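Sigma regulatory family protein-PP2C phosphatase (Chlamydia trachomatis serovar L2, PDB 6MAB) is a membrane-anchored signalling protein, probably a PP2C-type phosphatase, whose periplasmic sensor domain, the part crystallised, has been linked to regulation of the TCA cycle. Local coordinates at residues 182-187 / 235-240; 199-204 / 214-219. One frame throughout, in Å; residues are numbered along the deposited sequence. Where two conformers were deposited one is given.

Overall arrangement
From the N terminus the chain runs through the long helix 2-31 and a first antiparallel sheet, whose last strand along the chain is 142-151; then helix 153-160 leads into the second sheet, an arrangement consistent with a double Cache-type sensor domain. Contact 1 joins the turn after edge strand 179-182 to the hairpin between strands 232-237 and 240-249, closing a loop of 47 intervening residues. Contact 2 (199-204 with 214-219) is nested inside it and closes a smaller loop with no regular helix or strand between its segments, folding the long connection onto itself. The centres of the two contacts lie about 17 Å apart and the contacts do not touch.

Contact 1: residues 182-187 / 235-240; sequences ATDSSL and FCIGNT
The backbones at Leu-187 and Ile-237 stay well apart, with 8.6 Å between their CA atoms, and no hydrogen bond joins the two segments. Side chains bridge the distance from two turns. One is the 3-10 turn after strand 179-182, pinned by Leu-187 N to Asp-184 O at 3.0 Å. The other is the type II' turn from Ile-237 to Thr-240 that closes the two-residue beta-hairpin of strands 232-237 and 240-249; Thr-240 N donates to Ile-237 O and Ile-237 N to Thr-240 O, both at 2.9 Å, and Gly-238 takes the positive phi this turn needs. Ile-237 does the reaching: its CG1 branch is fully extended (chi2 174°) and ends in CD1, which meets Leu-187 CD1 at 4.0 Å. The two side chains cross at about a right angle, methyl against methyl. The same Ile-237 CD1 lies 4.2 Å from Asp-184 OD2, a looser contact. Asp-184 OD2 has its polar partner in Tyr-259 OH, on strand 254-261, and the side chains of Leu-187 and Ile-237 both touch that tyrosine. The two turns therefore share Tyr-259 as a common neighbour, from strands that are not adjacent in the sheet. A single methyl pair carries the apolar part, while the carboxylate beside it is hydrogen-bonded to the Tyr-259 hydroxyl, so the link is small, partly buried and without direct polar cross-bonds.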
loop_
_atom_site.group_PDB
_atom_site.type_symbol
_atom_site.label_atom_id
_atom_site.label_comp_id
_atom_site.label_asym_id
_atom_site.label_seq_id
_atom_site.Cartn_x
_atom_site.Cartn_y
_atom_site.Cartn_z
ATOM N N ALA A 182 -2.122 10.871 3.201
ATOM C CA ALA A 182 -2.343 11.250 4.590
ATOM C C ALA A 182 -3.580 12.123 4.727
ATOM O O ALA A 182 -4.041 12.757 3.767
ATOM C CB ALA A 182 -1.119 11.996 5.165
ATOM N N THR A 183 -4.088 12.189 5.962
ATOM C CA THR A 183 -5.171 13.107 6.294
ATOM C C THR A 183 -4.864 14.499 5.769
ATOM O O THR A 183 -5.722 15.170 5.193
ATOM C CB THR A 183 -5.357 13.163 7.810
ATOM O OG1 THR A 183 -5.572 11.822 8.314
ATOM C CG2 THR A 183 -6.522 14.095 8.177
ATOM N N ASP A 184 -3.647 14.948 6.009
ATOM C CA ASP A 184 -3.154 16.216 5.484
ATOM C C ASP A 184 -2.513 15.922 4.126
ATOM O O ASP A 184 -1.445 15.311 4.051
ATOM C CB ASP A 184 -2.174 16.839 6.473
ATOM C CG ASP A 184 -2.851 17.297 7.752
ATOM O OD1 ASP A 184 -3.664 18.248 7.693
ATOM O OD2 ASP A 184 -2.583 16.699 8.816
ATOM N N SER A 185 -3.185 16.331 3.050
ATOM C CA SER A 185 -2.714 16.037 1.702
ATOM C C SER A 185 -1.367 16.683 1.401
ATOM O O SER A 185 -0.670 16.245 0.478
ATOM C CB SER A 185 -3.761 16.500 0.685
ATOM O OG SER A 185 -3.209 16.578 -0.613
ATOM N N SER A 186 -0.982 17.721 2.150
ATOM C CA SER A 186 0.349 18.306 1.966
ATOM C C SER A 186 1.477 17.343 2.328
ATOM O O SER A 186 2.645 17.620 2.015
ATOM C CB SER A 186 0.476 19.589 2.802
ATOM O OG SER A 186 0.495 19.295 4.195
ATOM N N LEU A 187 1.176 16.216 2.971
ATOM C CA LEU A 187 2.191 15.221 3.238
ATOM C C LEU A 187 2.276 14.148 2.171
ATOM O O LEU A 187 3.140 13.269 2.276
ATOM C CB LEU A 187 1.932 14.523 4.578
ATOM C CG LEU A 187 1.707 15.438 5.778
ATOM C CD1 LEU A 187 1.498 14.597 7.023
ATOM C CD2 LEU A 187 2.882 16.395 5.963
ATOM N N PHE A 235 7.482 15.480 14.897
ATOM C CA PHE A 235 7.788 16.187 13.660
ATOM C C PHE A 235 6.935 17.445 13.632
ATOM O O PHE A 235 6.088 17.659 14.498
ATOM C CB PHE A 235 7.556 15.297 12.430
ATOM C CG PHE A 235 6.148 14.834 12.252
ATOM C CD1 PHE A 235 5.659 13.767 13.006
ATOM C CD2 PHE A 235 5.332 15.415 11.298
ATOM C CE1 PHE A 235 4.363 13.310 12.823
ATOM C CE2 PHE A 235 4.044 14.979 11.106
ATOM C CZ PHE A 235 3.555 13.909 11.855
ATOM N N CYS A 236 7.191 18.293 12.639
ATOM C CA CYS A 236 6.438 19.524 12.461
ATOM C C CYS A 236 5.731 19.517 11.115
ATOM O O CYS A 236 6.243 18.980 10.123
ATOM C CB CYS A 236 7.356 20.746 12.560
ATOM S SG CYS A 236 7.971 21.022 14.216
ATOM N N ILE A 237 4.542 20.123 11.092
ATOM C CA ILE A 237 3.805 20.419 9.865
ATOM C C ILE A 237 3.595 21.918 9.854
ATOM O O ILE A 237 2.871 22.452 10.705
ATOM C CB ILE A 237 2.464 19.693 9.780
ATOM C CG1 ILE A 237 2.684 18.198 9.813
ATOM C CG2 ILE A 237 1.747 20.093 8.487
ATOM C CD1 ILE A 237 1.370 17.396 9.881
ATOM N N GLY A 238 4.213 22.602 8.891
ATOM C CA GLY A 238 4.179 24.053 8.920
ATOM C C GLY A 238 4.776 24.470 10.246
ATOM O O GLY A 238 5.855 24.014 10.634
ATOM N N ASN A 239 4.049 25.277 11.004
ATOM C CA ASN A 239 4.532 25.706 12.306
ATOM C C ASN A 239 3.992 24.877 13.469
ATOM O O ASN A 239 4.172 25.272 14.623
ATOM C CB ASN A 239 4.189 27.178 12.515
ATOM C CG ASN A 239 5.118 28.092 11.759
ATOM O OD1 ASN A 239 4.761 28.630 10.711
ATOM N ND2 ASN A 239 6.333 28.253 12.274
ATOM N N THR A 240 3.387 23.722 13.217
ATOM C CA THR A 240 2.658 22.996 14.256
ATOM C C THR A 240 3.408 21.725 14.625
ATOM O O THR A 240 3.625 20.866 13.765
ATOM C CB THR A 240 1.252 22.646 13.781
ATOM O OG1 THR A 240 0.586 23.846 13.391
ATOM C CG2 THR A 240 0.459 21.981 14.871
#

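Contact 2: residues 199-204 / 214-219; sequences EQFCDV and HLLLRP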
loop_
_atom_site.group_PDB
_atom_site.type_symbol
_atom_site.label_atom_id
_atom_site.label_comp_id
_atom_site.label_asym_id
_atom_site.label_seq_id
_atom_site.Cartn_x
_atom_site.Cartn_y
_atom_site.Cartn_z
ATOM N N GLU A 199 16.118 6.603 -4.540
ATOM C CA GLU A 199 15.994 5.184 -4.217
ATOM C C GLU A 199 14.807 4.908 -3.298
ATOM O O GLU A 199 14.286 3.783 -3.283
ATOM C CB GLU A 199 17.305 4.694 -3.596
ATOM C CG GLU A 199 18.518 4.695 -4.557
ATOM C CD GLU A 199 19.155 6.083 -4.815
ATOM O OE1 GLU A 199 18.839 7.078 -4.114
ATOM O OE2 GLU A 199 19.998 6.172 -5.741
ATOM N N GLN A 200 14.338 5.908 -2.552
ATOM C CA GLN A 200 13.139 5.704 -1.748
ATOM C C GLN A 200 11.912 5.432 -2.592
ATOM O O GLN A 200 10.947 4.851 -2.088
ATOM C CB GLN A 200 12.836 6.918 -0.887
ATOM C CG GLN A 200 13.778 7.119 0.237
ATOM C CD GLN A 200 13.344 8.283 1.059
ATOM O OE1 GLN A 200 13.692 9.407 0.763
ATOM N NE2 GLN A 200 12.524 8.032 2.069
ATOM N N PHE A 201 11.903 5.854 -3.848
ATOM C CA PHE A 201 10.672 5.809 -4.610
ATOM C C PHE A 201 10.511 4.523 -5.406
ATOM O O PHE A 201 9.454 4.315 -6.013
ATOM C CB PHE A 201 10.591 7.033 -5.521
ATOM C CG PHE A 201 10.258 8.283 -4.779
ATOM C CD1 PHE A 201 8.935 8.659 -4.565
ATOM C CD2 PHE A 201 11.267 9.055 -4.232
ATOM C CE1 PHE A 201 8.646 9.810 -3.848
ATOM C CE2 PHE A 201 10.974 10.177 -3.521
ATOM C CZ PHE A 201 9.679 10.553 -3.324
ATOM N N CYS A 202 11.498 3.623 -5.349
ATOM C CA CYS A 202 11.455 2.408 -6.148
ATOM C C CYS A 202 10.305 1.486 -5.767
ATOM O O CYS A 202 9.957 0.612 -6.569
ATOM C CB CYS A 202 12.780 1.662 -6.022
ATOM S SG CYS A 202 14.163 2.649 -6.621
ATOM N N ASP A 203 9.733 1.637 -4.570
ATOM C CA ASP A 203 8.623 0.790 -4.128
ATOM C C ASP A 203 7.355 1.598 -3.851
ATOM O O ASP A 203 6.497 1.166 -3.063
ATOM C CB ASP A 203 9.018 -0.018 -2.883
ATOM C CG ASP A 203 9.335 0.863 -1.675
ATOM O OD1 ASP A 203 9.295 2.106 -1.790
ATOM O OD2 ASP A 203 9.623 0.304 -0.596
ATOM N N VAL A 204 7.231 2.765 -4.478
ATOM C CA VAL A 204 6.129 3.689 -4.259
ATOM C C VAL A 204 5.084 3.598 -5.369
ATOM O O VAL A 204 3.893 3.735 -5.108
ATOM C CB VAL A 204 6.677 5.134 -4.138
ATOM C CG1 VAL A 204 5.562 6.158 -4.191
ATOM C CG2 VAL A 204 7.484 5.303 -2.856
ATOM N N HIS A 214 10.476 16.393 -9.486
ATOM C CA HIS A 214 9.923 17.398 -8.592
ATOM C C HIS A 214 9.714 16.822 -7.209
ATOM O O HIS A 214 9.794 17.550 -6.221
ATOM C CB HIS A 214 8.632 17.989 -9.158
ATOM C CG HIS A 214 7.454 17.069 -9.086
ATOM N ND1 HIS A 214 7.211 16.096 -10.032
ATOM C CD2 HIS A 214 6.448 16.983 -8.188
ATOM C CE1 HIS A 214 6.105 15.447 -9.718
ATOM N NE2 HIS A 214 5.619 15.968 -8.606
ATOM N N LEU A 215 9.490 15.504 -7.097
ATOM C CA LEU A 215 9.317 14.934 -5.776
ATOM C C LEU A 215 10.580 14.991 -4.928
ATOM O O LEU A 215 10.474 14.967 -3.690
ATOM C CB LEU A 215 8.835 13.488 -5.883
ATOM C CG LEU A 215 7.443 13.347 -6.497
ATOM C CD1 LEU A 215 7.123 11.861 -6.636
ATOM C CD2 LEU A 215 6.368 14.028 -5.659
ATOM N N LEU A 216 11.760 15.070 -5.546
ATOM C CA LEU A 216 12.996 15.098 -4.784
ATOM C C LEU A 216 13.314 16.487 -4.251
ATOM O O LEU A 216 14.371 16.683 -3.645
ATOM C CB LEU A 216 14.143 14.574 -5.637
ATOM C CG LEU A 216 13.847 13.222 -6.300
ATOM C CD1 LEU A 216 14.950 12.852 -7.251
ATOM C CD2 LEU A 216 13.643 12.130 -5.264
ATOM N N LEU A 217 12.412 17.442 -4.444
ATOM C CA LEU A 217 12.558 18.763 -3.862
ATOM C C LEU A 217 11.605 19.031 -2.706
ATOM O O LEU A 217 11.698 20.099 -2.088
ATOM C CB LEU A 217 12.347 19.834 -4.928
ATOM C CG LEU A 217 13.417 19.861 -6.027
ATOM C CD1 LEU A 217 13.099 20.930 -7.034
ATOM C CD2 LEU A 217 14.798 20.076 -5.448
ATOM N N ARG A 218 10.729 18.103 -2.375
ATOM C CA ARG A 218 9.790 18.335 -1.286
ATOM C C ARG A 218 10.493 18.178 0.065
ATOM O O ARG A 218 11.088 17.122 0.325
ATOM C CB ARG A 218 8.610 17.370 -1.403
ATOM C CG ARG A 218 7.767 17.590 -2.634
ATOM C CD ARG A 218 6.492 16.767 -2.656
ATOM N NE ARG A 218 5.670 17.137 -3.805
ATOM C CZ ARG A 218 4.531 16.548 -4.139
ATOM N NH1 ARG A 218 4.061 15.532 -3.415
ATOM N NH2 ARG A 218 3.870 16.967 -5.211
ATOM N N PRO A 219 10.452 19.177 0.944
ATOM C CA PRO A 219 11.147 19.055 2.242
ATOM C C PRO A 219 10.672 17.836 3.012
ATOM O O PRO A 219 9.470 17.702 3.283
ATOM C CB PRO A 219 10.777 20.357 2.969
ATOM C CG PRO A 219 10.595 21.341 1.845
ATOM C CD PRO A 219 9.940 20.548 0.733
#
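Gln-200 NE2, next to the Phe-201 that meets Leu-215 and Leu-216, is hydrogen-bonded to both Asn-176 O and Ser-191 OG, while Gln-200 OE1 accepts from Ser-197 N. Both ends of this buried amide are thus satisfied, which restrains its rotation and ties the backbone before Phe-201 to neighbouring loops. Just beyond, Val-204 N donates to Phe-201 O at 3.1 Å, and the backbone of Val-204 also bonds to His-119, at the end of strand 113-119, a link to the first sheet. Both segments lie in the long connection between strands 179-182 and 224-225, which the contact packs against itself. Phe-201 sends its ring across, with CG anti to the carbonyl carbon (chi1 -75°). Two leucines of the 3-10 segment receive it, each obliquely to the ring. Leu-215 CD1 touches Phe-201 CE1 at 3.8 Å, and Leu-215 CB lies 4.0 Å from Phe-201 CZ. On the same side of the ring plane, Leu-216 CD2 comes to 3.7 Å from Phe-201 CE2, the two side chains running antiparallel alongside each other. The other branch of Leu-215 serves its own segment: CD2 sits 3.4 Å above the guanidinium plane of Arg-218, over its centre. An isopropyl alcohol, probably from the crystallisation liquor, lies about 5 Å from the Phe-201 side chain. Across the segments the grip is wholly apolar, a buried ring with both leucine methyls on one side of its plane; the polar bonds at Gln-200 and Val-204 hold the chain on either side of Phe-201 in sequence and probably steady the ring.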